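Local coordinates for lysine-sensitive aspartokinase 3 (Escherichia coli, PDB 2J0W), which catalyses the ATP-dependent phosphorylation of L-aspartate to 4-phospho-L-aspartate, the first step toward lysine, and is feedback-inhibited by lysine, at residues I4-F9 and V33-L38; S215-W220 and S270-F275; L310-S315 and R379-E384; I337-I342 and V349-D354. All coordinates share one frame; numbering follows the deposited sequence.

Contact 1: I4-F9 and V33-L38; sequences IVVSKF and VRLVVL
Val5 to Phe9 and Val33 to Leu38 run side by side as parallel strands, their axes 4.7 Å apart at closest approach and inclined by 20°. Ser7 N donates to Leu35 O at 3.0 Å, Ser7 O accepts Val37 N at 2.7 Å, and Phe9 N returns to Val37 O at 2.9 Å. Between the Val5–Val33 and Val6–Leu35 pairs the register slips by one residue, a beta bulge, where Arg34 N reaches Val5 O only weakly. Side chains alternate between the two faces. On the face of Val6, Leu35, Lys8 and Val37, Val6 CG2 lies alongside Leu35 CD2, both side chains pointing the same way. On the other, the Phe9 ring takes Val36 CG1 at its edge, 3.5 Å from CE2, while Leu38 CD2 sits 3.6 Å from Phe9 CB. Phe9 CG stands anti to the carbonyl carbon (chi1 -61°), and its ring stacks on Trp220 and touches Val27 of helix 17-27. An alanine in place of Phe9 would probably leave Val36 CG1 and the Trp220 ring without their aromatic neighbour and open a gap against that helix. Lys8 turns its end away from the partner strand, toward Asp202, with which NZ forms a salt bridge, and bound ADP. Strands 5-9 and 33-38, joined through helix 17-27, form a beta-alpha-beta crossover of the amino acid kinase fold, with Lys8 and Phe9 in its ATP site.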
# COMPACT_ATOMS: atom_id res chain seq x y z
N ILE A 4 -19.39 22.12 -30.38
CA ILE A 4 -20.58 21.28 -30.36
C ILE A 4 -20.73 20.73 -28.96
O ILE A 4 -19.79 20.18 -28.40
CB ILE A 4 -20.45 20.10 -31.35
CG1 ILE A 4 -20.27 20.61 -32.78
CG2 ILE A 4 -21.67 19.20 -31.24
CD1 ILE A 4 -19.87 19.55 -33.79
N VAL A 5 -21.91 20.91 -28.38
CA VAL A 5 -22.13 20.39 -27.05
C VAL A 5 -22.78 19.02 -27.21
O VAL A 5 -23.63 18.83 -28.08
CB VAL A 5 -23.06 21.30 -26.23
CG1 VAL A 5 -23.60 20.56 -25.01
CG2 VAL A 5 -22.28 22.52 -25.78
N VAL A 6 -22.32 18.09 -26.38
CA VAL A 6 -22.83 16.72 -26.36
C VAL A 6 -23.65 16.54 -25.08
O VAL A 6 -23.17 16.83 -23.98
CB VAL A 6 -21.65 15.72 -26.36
CG1 VAL A 6 -22.15 14.30 -26.24
CG2 VAL A 6 -20.84 15.88 -27.65
N SER A 7 -24.90 16.09 -25.22
CA SER A 7 -25.81 15.90 -24.08
C SER A 7 -26.12 14.42 -23.79
O SER A 7 -26.34 13.63 -24.71
CB SER A 7 -27.13 16.64 -24.32
OG SER A 7 -26.95 18.05 -24.28
N LYS A 8 -26.15 14.05 -22.51
CA LYS A 8 -26.43 12.67 -22.15
C LYS A 8 -27.61 12.54 -21.21
O LYS A 8 -27.74 13.28 -20.23
CB LYS A 8 -25.19 12.02 -21.52
CG LYS A 8 -25.34 10.54 -21.17
CD LYS A 8 -25.95 10.33 -19.79
CE LYS A 8 -25.82 8.86 -19.37
NZ LYS A 8 -26.16 8.60 -17.94
N PHE A 9 -28.48 11.57 -21.52
CA PHE A 9 -29.67 11.33 -20.72
C PHE A 9 -29.72 9.90 -20.23
O PHE A 9 -29.55 8.95 -21.01
CB PHE A 9 -30.90 11.65 -21.56
CG PHE A 9 -30.96 13.07 -22.02
CD1 PHE A 9 -31.52 14.06 -21.20
CD2 PHE A 9 -30.46 13.44 -23.27
CE1 PHE A 9 -31.59 15.38 -21.62
CE2 PHE A 9 -30.52 14.76 -23.70
CZ PHE A 9 -31.09 15.73 -22.87
N VAL A 33 -26.33 21.92 -28.97
CA VAL A 33 -26.49 20.48 -28.74
C VAL A 33 -26.73 19.86 -30.11
O VAL A 33 -27.80 20.03 -30.71
CB VAL A 33 -27.70 20.19 -27.83
CG1 VAL A 33 -27.84 18.69 -27.61
CG2 VAL A 33 -27.52 20.88 -26.50
N ARG A 34 -25.73 19.16 -30.60
CA ARG A 34 -25.79 18.52 -31.91
C ARG A 34 -25.77 17.01 -31.76
O ARG A 34 -26.18 16.27 -32.66
CB ARG A 34 -24.60 18.99 -32.74
CG ARG A 34 -24.47 20.50 -32.78
CD ARG A 34 -24.69 21.03 -34.17
NE ARG A 34 -25.83 20.39 -34.80
CZ ARG A 34 -26.48 20.90 -35.84
NH1 ARG A 34 -26.10 22.06 -36.36
NH2 ARG A 34 -27.51 20.24 -36.36
N LEU A 35 -25.26 16.53 -30.63
CA LEU A 35 -25.21 15.10 -30.39
C LEU A 35 -25.86 14.74 -29.07
O LEU A 35 -25.54 15.32 -28.02
CB LEU A 35 -23.75 14.61 -30.40
CG LEU A 35 -23.49 13.11 -30.21
CD1 LEU A 35 -24.18 12.28 -31.29
CD2 LEU A 35 -22.01 12.89 -30.27
N VAL A 36 -26.79 13.80 -29.11
CA VAL A 36 -27.46 13.37 -27.90
C VAL A 36 -27.10 11.91 -27.65
O VAL A 36 -26.99 11.12 -28.59
CB VAL A 36 -28.99 13.53 -28.01
CG1 VAL A 36 -29.66 13.14 -26.69
CG2 VAL A 36 -29.33 14.96 -28.37
N VAL A 37 -26.89 11.57 -26.39
CA VAL A 37 -26.54 10.22 -26.03
C VAL A 37 -27.59 9.72 -25.05
O VAL A 37 -27.81 10.34 -24.01
CB VAL A 37 -25.14 10.18 -25.41
CG1 VAL A 37 -24.83 8.80 -24.85
CG2 VAL A 37 -24.12 10.56 -26.47
N LEU A 38 -28.25 8.62 -25.40
CA LEU A 38 -29.29 8.08 -24.53
C LEU A 38 -28.96 6.71 -23.99
O LEU A 38 -28.31 5.91 -24.66
CB LEU A 38 -30.60 7.95 -25.29
CG LEU A 38 -31.29 9.17 -25.90
CD1 LEU A 38 -32.54 8.69 -26.62
CD2 LEU A 38 -31.63 10.19 -24.82

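Contact 2: S215-W220 and S270-F275; sequences SRVDIW and SDIPVF
Val217 and Val274 pair across two parallel strands of the amino acid kinase sheet, where strand 216-221 lies between strands 5-9 and 274-278. The backbone bonds step from one strand to the other: Val217 N to Pro273 O at 3.3 Å, Phe275 N to Val217 O at 2.8 Å, and Ile219 N to Phe275 O at 2.6 Å. The middle one is nearly straight, with 170° at the hydrogen. Pro273 has no N-H to give, so its backbone bond here is through the carbonyl; its ring carbons CG and CD rest against Ser215 O.

The aliphatic contacts gather on the side of the sheet that carries Val217 and Val274. Val217 CG2 meets Ile272 CG2 at 3.9 Å, the two side chains crossing at about a right angle, and both residues also touch Ala209 of helix 200-211, which covers this face. Further along, Ile219 CG1 reaches Val274 CG1 at 3.7 Å.

Aromatic packing occupies the other end of the contact. Phe275 turns its CG anti to the backbone N (chi1 175°) and presents a ring edge to the face of the six-membered ring of Trp220, a T-shaped pair with centroids 5.5 Å apart and planes at 65°. Trp220 belongs to the ADP pocket and touches the nucleotide, so Phe275 stands in the second shell behind a ligand-lining indole. The nearest approach of the two rings is that of Phe275 CE2 to Trp220 CH2, 3.7 Å.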
# COMPACT_ATOMS: atom_id res chain seq x y z
N SER A 215 -17.09 21.43 -27.31
CA SER A 215 -16.84 22.49 -26.36
C SER A 215 -17.34 22.06 -25.00
O SER A 215 -16.96 22.63 -23.98
CB SER A 215 -17.58 23.77 -26.76
OG SER A 215 -18.26 23.62 -27.99
N ARG A 216 -18.20 21.05 -24.97
CA ARG A 216 -18.74 20.60 -23.69
C ARG A 216 -19.63 19.35 -23.72
O ARG A 216 -20.14 18.94 -24.77
CB ARG A 216 -19.55 21.72 -23.04
CG ARG A 216 -20.16 21.36 -21.69
CD ARG A 216 -21.09 22.46 -21.21
NE ARG A 216 -21.88 22.97 -22.32
CZ ARG A 216 -22.91 23.80 -22.18
NH1 ARG A 216 -23.27 24.22 -20.98
NH2 ARG A 216 -23.57 24.20 -23.26
N VAL A 217 -19.82 18.78 -22.54
CA VAL A 217 -20.64 17.59 -22.35
C VAL A 217 -21.64 17.88 -21.25
O VAL A 217 -21.28 18.41 -20.20
CB VAL A 217 -19.77 16.43 -21.89
CG1 VAL A 217 -20.64 15.28 -21.43
CG2 VAL A 217 -18.83 16.02 -22.99
N ASP A 218 -22.91 17.55 -21.49
CA ASP A 218 -23.92 17.76 -20.46
C ASP A 218 -24.52 16.43 -19.96
O ASP A 218 -25.13 15.68 -20.73
CB ASP A 218 -25.04 18.67 -20.96
CG ASP A 218 -24.64 20.14 -20.98
OD1 ASP A 218 -23.94 20.59 -20.05
OD2 ASP A 218 -25.04 20.85 -21.94
N ILE A 219 -24.34 16.14 -18.68
CA ILE A 219 -24.88 14.92 -18.10
C ILE A 219 -26.21 15.24 -17.41
O ILE A 219 -26.25 15.91 -16.38
CB ILE A 219 -23.90 14.32 -17.04
CG1 ILE A 219 -22.54 14.05 -17.68
CG2 ILE A 219 -24.47 13.02 -16.47
CD1 ILE A 219 -22.60 13.23 -18.95
N TRP A 220 -27.31 14.75 -17.99
CA TRP A 220 -28.62 14.99 -17.40
C TRP A 220 -29.09 13.77 -16.62
O TRP A 220 -29.38 12.73 -17.18
CB TRP A 220 -29.62 15.36 -18.51
CG TRP A 220 -29.32 16.71 -19.13
CD1 TRP A 220 -28.73 16.95 -20.34
CD2 TRP A 220 -29.51 17.99 -18.51
NE1 TRP A 220 -28.54 18.31 -20.51
CE2 TRP A 220 -29.02 18.96 -19.40
CE3 TRP A 220 -30.06 18.40 -17.29
CZ2 TRP A 220 -29.05 20.33 -19.11
CZ3 TRP A 220 -30.10 19.76 -17.00
CH2 TRP A 220 -29.59 20.70 -17.91
N SER A 270 -8.75 16.09 -23.03
CA SER A 270 -9.09 17.15 -23.98
C SER A 270 -9.67 18.42 -23.36
O SER A 270 -10.17 19.31 -24.06
CB SER A 270 -10.05 16.63 -25.05
OG SER A 270 -9.36 15.83 -26.00
N ASP A 271 -9.61 18.50 -22.04
CA ASP A 271 -10.09 19.67 -21.31
C ASP A 271 -11.53 20.04 -21.68
O ASP A 271 -11.84 21.22 -21.89
CB ASP A 271 -9.15 20.85 -21.56
CG ASP A 271 -9.24 21.91 -20.49
OD1 ASP A 271 -9.90 22.95 -20.72
OD2 ASP A 271 -8.65 21.70 -19.40
N ILE A 272 -12.40 19.04 -21.76
CA ILE A 272 -13.80 19.27 -22.10
C ILE A 272 -14.65 19.28 -20.83
O ILE A 272 -15.06 18.24 -20.32
CB ILE A 272 -14.33 18.20 -23.06
CG1 ILE A 272 -13.54 18.24 -24.38
CG2 ILE A 272 -15.82 18.44 -23.34
CD1 ILE A 272 -13.93 17.17 -25.40
N PRO A 273 -14.93 20.48 -20.32
CA PRO A 273 -15.73 20.60 -19.09
C PRO A 273 -17.03 19.80 -19.22
O PRO A 273 -17.57 19.65 -20.31
CB PRO A 273 -15.96 22.11 -18.99
CG PRO A 273 -16.01 22.53 -20.41
CD PRO A 273 -14.86 21.76 -21.03
N VAL A 274 -17.52 19.30 -18.08
CA VAL A 274 -18.73 18.48 -18.04
C VAL A 274 -19.74 19.06 -17.07
O VAL A 274 -19.40 19.41 -15.94
CB VAL A 274 -18.36 17.02 -17.59
CG1 VAL A 274 -19.61 16.20 -17.33
CG2 VAL A 274 -17.50 16.34 -18.65
N PHE A 275 -20.99 19.18 -17.52
CA PHE A 275 -22.05 19.71 -16.68
C PHE A 275 -22.99 18.62 -16.16
O PHE A 275 -23.35 17.70 -16.90
CB PHE A 275 -22.87 20.74 -17.44
CG PHE A 275 -24.04 21.24 -16.65
CD1 PHE A 275 -23.83 22.05 -15.55
CD2 PHE A 275 -25.32 20.82 -16.96
CE1 PHE A 275 -24.89 22.45 -14.76
CE2 PHE A 275 -26.40 21.21 -16.17
CZ PHE A 275 -26.18 22.02 -15.06

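Contact 3: L310-S315 and R379-E384; sequences LLTLHS and RVEVEE
His314 and Glu381 both set CG anti to their own carbonyl carbon, beside the backbone N (chi1 -60° for His314), and the Glu381 chain runs extended beyond CG. Its carboxylate lies at the edge of the imidazole, the two planes only 23° apart. NE2 of His314 donates to Glu381 OE2 at 2.7 Å, but the bond is strongly bent and counts as weak. Arg379 adds an aliphatic contact, its CD lying 3.6 Å from His314 CB. An alanine at His314 would probably leave Glu381 OE2 without its imidazole mate and take away part of the packing against Arg379 CD and against Ala422 of the second subunit. The strands beneath are antiparallel, their directions 161° apart. Leu310 and Glu383 form a hydrogen-bonded pair, with Leu310 N to Glu383 O at 2.9 Å and Glu383 N to Leu310 O at 3.1 Å; at the other end His314 N donates to Arg379 O at 3.1 Å. Face by face the chemistry divides. Glu381 and Glu383 share one side with Leu310 and Thr312, and the Glu383 carboxylate is bound by Arg416. On the other, Leu313 CD2 lies beside Val380 CG1 at 3.3 Å, and Leu311 CD1 touches Val382 CG2 at 3.4 Å. Helices 321-328 and 368-377 pack on this apolar side, giving the helix-covered antiparallel sheet of an ACT domain, here in the region required for homodimerization.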
# COMPACT_ATOMS: atom_id res chain seq x y z
N LEU A 310 -11.56 -7.61 0.54
CA LEU A 310 -10.19 -7.38 1.01
C LEU A 310 -9.35 -8.64 0.85
O LEU A 310 -9.48 -9.59 1.63
CB LEU A 310 -10.14 -6.93 2.48
CG LEU A 310 -8.70 -6.66 2.96
CD1 LEU A 310 -8.16 -5.39 2.29
CD2 LEU A 310 -8.65 -6.52 4.47
N LEU A 311 -8.49 -8.64 -0.16
CA LEU A 311 -7.61 -9.77 -0.45
C LEU A 311 -6.24 -9.53 0.17
O LEU A 311 -5.39 -8.87 -0.43
CB LEU A 311 -7.47 -9.93 -1.95
CG LEU A 311 -6.62 -11.11 -2.39
CD1 LEU A 311 -7.26 -12.42 -1.94
CD2 LEU A 311 -6.48 -11.06 -3.89
N THR A 312 -6.04 -10.06 1.37
CA THR A 312 -4.78 -9.92 2.10
C THR A 312 -3.79 -11.04 1.76
O THR A 312 -4.12 -12.23 1.86
CB THR A 312 -5.04 -9.92 3.63
OG1 THR A 312 -5.89 -8.82 3.97
CG2 THR A 312 -3.74 -9.79 4.39
N LEU A 313 -2.59 -10.67 1.34
CA LEU A 313 -1.58 -11.67 0.99
C LEU A 313 -0.36 -11.66 1.90
O LEU A 313 0.35 -10.67 2.04
CB LEU A 313 -1.13 -11.48 -0.45
CG LEU A 313 -2.18 -11.82 -1.50
CD1 LEU A 313 -1.59 -11.68 -2.90
CD2 LEU A 313 -2.68 -13.24 -1.26
N HIS A 314 -0.14 -12.81 2.54
CA HIS A 314 0.99 -13.00 3.42
C HIS A 314 1.87 -13.96 2.62
O HIS A 314 1.35 -14.69 1.77
CB HIS A 314 0.52 -13.64 4.72
CG HIS A 314 -0.48 -12.81 5.47
ND1 HIS A 314 -0.13 -11.70 6.20
CD2 HIS A 314 -1.82 -12.93 5.58
CE1 HIS A 314 -1.21 -11.16 6.73
NE2 HIS A 314 -2.25 -11.89 6.37
N SER A 315 3.17 -13.98 2.86
CA SER A 315 4.03 -14.86 2.07
C SER A 315 4.34 -16.21 2.69
O SER A 315 4.50 -16.33 3.91
CB SER A 315 5.35 -14.17 1.76
OG SER A 315 6.07 -13.93 2.93
N ARG A 379 0.45 -17.42 1.16
CA ARG A 379 -0.83 -17.65 1.80
C ARG A 379 -1.81 -16.52 1.45
O ARG A 379 -1.44 -15.34 1.42
CB ARG A 379 -0.66 -17.69 3.31
CG ARG A 379 -1.82 -17.08 4.04
CD ARG A 379 -1.41 -16.61 5.39
NE ARG A 379 -1.71 -17.60 6.40
CZ ARG A 379 -1.36 -17.47 7.68
NH1 ARG A 379 -0.70 -16.39 8.07
NH2 ARG A 379 -1.69 -18.42 8.55
N VAL A 380 -3.07 -16.89 1.19
CA VAL A 380 -4.11 -15.93 0.83
C VAL A 380 -5.19 -15.76 1.90
O VAL A 380 -5.36 -16.60 2.78
CB VAL A 380 -4.83 -16.33 -0.47
CG1 VAL A 380 -3.85 -16.31 -1.63
CG2 VAL A 380 -5.45 -17.71 -0.31
N GLU A 381 -5.92 -14.66 1.78
CA GLU A 381 -7.02 -14.33 2.69
C GLU A 381 -8.04 -13.52 1.92
O GLU A 381 -7.68 -12.70 1.07
CB GLU A 381 -6.53 -13.51 3.88
CG GLU A 381 -5.88 -14.30 4.98
CD GLU A 381 -5.69 -13.47 6.23
OE1 GLU A 381 -6.71 -13.05 6.82
OE2 GLU A 381 -4.53 -13.23 6.62
N VAL A 382 -9.32 -13.75 2.21
CA VAL A 382 -10.39 -13.01 1.54
C VAL A 382 -11.54 -12.67 2.48
O VAL A 382 -12.20 -13.55 3.03
CB VAL A 382 -10.98 -13.80 0.35
CG1 VAL A 382 -12.04 -12.96 -0.35
CG2 VAL A 382 -9.88 -14.19 -0.62
N GLU A 383 -11.78 -11.37 2.65
CA GLU A 383 -12.86 -10.88 3.49
C GLU A 383 -13.87 -10.15 2.60
O GLU A 383 -13.48 -9.32 1.77
CB GLU A 383 -12.30 -9.94 4.55
CG GLU A 383 -11.16 -10.54 5.35
CD GLU A 383 -10.92 -9.83 6.67
OE1 GLU A 383 -9.95 -10.20 7.37
OE2 GLU A 383 -11.70 -8.92 7.01
N GLU A 384 -15.15 -10.46 2.76
CA GLU A 384 -16.19 -9.83 1.94
C GLU A 384 -17.18 -8.99 2.74
O GLU A 384 -17.08 -8.89 3.97
CB GLU A 384 -16.96 -10.90 1.17
CG GLU A 384 -16.11 -11.74 0.24
CD GLU A 384 -16.92 -12.80 -0.48
OE1 GLU A 384 -17.61 -13.58 0.20
OE2 GLU A 384 -16.86 -12.84 -1.73

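Contact 4: I337-I342 and V349-D354; sequences ISVDLI and VALTLD
Leu341 O accepts the backbone N-H of Thr352 at 2.9 Å, with the nitrogen placed nearly along the C=O axis and an angle of 149° at the hydrogen. The threonine side chain leans over the same carbonyl: with OG1 anti to the carbonyl carbon of Thr352 itself (chi1 -62°), the hydroxyl comes within 3.3 Å of Leu341 O, and Thr352 CB packs on Leu341 CB at 3.6 Å. At the next pair, Ile342 and Leu351 are non-hydrogen-bonded antiparallel partners whose side chains lie side by side, pointing the same way, Ile342 CD1 being 3.4 Å from Leu351 CD2. The other branch of the isoleucine, CG2, meets Val349 CG2 at 3.7 Å.

Strands 341-345 and 348-353 make a beta hairpin of the ACT domain, and the approach to its first strand carries Ser338, Val339 and Asp340, residues that bind the inhibitor lysine at a site shared between the two subunits. Val339 packs this approach against strand 348-353: CG2 reaches Leu353 CD2 at 3.3 Å, while CG1 sits 3.5 Å from Thr352 O. Ile337 CG2 adds a looser touch on the same leucine methyl.

The second subunit packs directly on this contact. Ile342 N is hydrogen-bonded to Thr344 OG1 of the second subunit, and Leu341 packs on that same threonine. Asp340 OD2 and Asp354 OD2 are 5.1 Å apart, not in contact; their like charges are probably offset by Arg305, whose NH1 forms a salt bridge with Asp340 OD2.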
# COMPACT_ATOMS: atom_id res chain seq x y z
N ILE A 337 -6.26 -7.93 -12.99
CA ILE A 337 -7.03 -7.55 -11.82
C ILE A 337 -6.46 -6.20 -11.40
O ILE A 337 -5.33 -6.12 -10.94
CB ILE A 337 -6.80 -8.55 -10.69
CG1 ILE A 337 -7.40 -9.90 -11.08
CG2 ILE A 337 -7.38 -8.02 -9.39
CD1 ILE A 337 -7.24 -10.96 -10.03
N SER A 338 -7.24 -5.14 -11.56
CA SER A 338 -6.77 -3.81 -11.19
C SER A 338 -7.22 -3.45 -9.77
O SER A 338 -8.38 -3.69 -9.40
CB SER A 338 -7.31 -2.79 -12.20
OG SER A 338 -6.86 -1.47 -11.92
N VAL A 339 -6.30 -2.89 -8.99
CA VAL A 339 -6.57 -2.49 -7.60
C VAL A 339 -6.30 -1.00 -7.40
O VAL A 339 -5.20 -0.51 -7.69
CB VAL A 339 -5.67 -3.27 -6.61
CG1 VAL A 339 -5.96 -2.83 -5.19
CG2 VAL A 339 -5.92 -4.76 -6.77
N ASP A 340 -7.31 -0.30 -6.90
CA ASP A 340 -7.21 1.14 -6.64
C ASP A 340 -6.54 1.38 -5.29
O ASP A 340 -5.87 2.39 -5.11
CB ASP A 340 -8.59 1.80 -6.56
CG ASP A 340 -9.43 1.60 -7.81
OD1 ASP A 340 -8.98 1.96 -8.92
OD2 ASP A 340 -10.56 1.09 -7.67
N LEU A 341 -6.74 0.47 -4.35
CA LEU A 341 -6.19 0.65 -3.01
C LEU A 341 -5.41 -0.53 -2.43
O LEU A 341 -5.96 -1.61 -2.23
CB LEU A 341 -7.33 1.04 -2.05
CG LEU A 341 -8.04 2.38 -2.31
CD1 LEU A 341 -9.25 2.52 -1.40
CD2 LEU A 341 -7.08 3.52 -2.07
N ILE A 342 -4.12 -0.30 -2.15
CA ILE A 342 -3.25 -1.31 -1.56
C ILE A 342 -2.58 -0.78 -0.30
O ILE A 342 -2.28 0.42 -0.20
CB ILE A 342 -2.12 -1.75 -2.53
CG1 ILE A 342 -2.71 -2.37 -3.78
CG2 ILE A 342 -1.21 -2.74 -1.84
CD1 ILE A 342 -1.67 -3.01 -4.68
N VAL A 349 0.59 -8.00 2.13
CA VAL A 349 -0.03 -6.98 1.30
C VAL A 349 -1.55 -7.13 1.21
O VAL A 349 -2.05 -8.13 0.69
CB VAL A 349 0.60 -6.99 -0.10
CG1 VAL A 349 0.79 -8.42 -0.56
CG2 VAL A 349 -0.28 -6.21 -1.07
N ALA A 350 -2.28 -6.15 1.74
CA ALA A 350 -3.75 -6.17 1.74
C ALA A 350 -4.31 -5.43 0.54
O ALA A 350 -4.13 -4.22 0.39
CB ALA A 350 -4.30 -5.56 3.04
N LEU A 351 -4.99 -6.19 -0.32
CA LEU A 351 -5.58 -5.65 -1.54
C LEU A 351 -7.07 -5.32 -1.41
O LEU A 351 -7.86 -6.16 -0.95
CB LEU A 351 -5.36 -6.65 -2.67
CG LEU A 351 -3.90 -6.98 -2.99
CD1 LEU A 351 -3.83 -8.25 -3.81
CD2 LEU A 351 -3.28 -5.83 -3.76
N THR A 352 -7.45 -4.11 -1.82
CA THR A 352 -8.84 -3.65 -1.76
C THR A 352 -9.52 -3.85 -3.11
O THR A 352 -9.28 -3.09 -4.04
CB THR A 352 -8.94 -2.14 -1.38
OG1 THR A 352 -8.38 -1.93 -0.08
CG2 THR A 352 -10.38 -1.69 -1.39
N LEU A 353 -10.37 -4.87 -3.21
CA LEU A 353 -11.03 -5.17 -4.48
C LEU A 353 -12.48 -4.74 -4.66
O LEU A 353 -13.38 -5.13 -3.91
CB LEU A 353 -10.92 -6.67 -4.76
CG LEU A 353 -9.48 -7.18 -4.84
CD1 LEU A 353 -9.46 -8.62 -5.36
CD2 LEU A 353 -8.68 -6.26 -5.76
N ASP A 354 -12.70 -3.94 -5.70
CA ASP A 354 -14.02 -3.42 -6.04
C ASP A 354 -14.78 -4.41 -6.93
O ASP A 354 -14.17 -5.27 -7.56
CB ASP A 354 -13.86 -2.07 -6.75
CG ASP A 354 -15.17 -1.45 -7.15
OD1 ASP A 354 -16.16 -1.61 -6.39
OD2 ASP A 354 -15.22 -0.80 -8.21

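Overall arrangement
The four contacts illustrate how one sheet interaction is adapted to its place. Contacts 1 and 2 share the parallel part of the mixed kinase sheet and touch through strands 5-9 and 216-221, where Val6 O lies 2.6 Å from Asp218 N; contact 1 is deeply buried, contact 2 only partly. Contacts 3 and 4 belong to the antiparallel ACT sheet, joined through strands 299-313 and 348-353, and both meet the second subunit. Contact 4 is mostly buried and aliphatic, whereas contact 3 is only partly buried and carries charged side chains on one face. The centres of contacts 1 and 3 are about 44 Å apart, separating nucleotide-site chemistry, with its stacked aromatics, from the regulatory region.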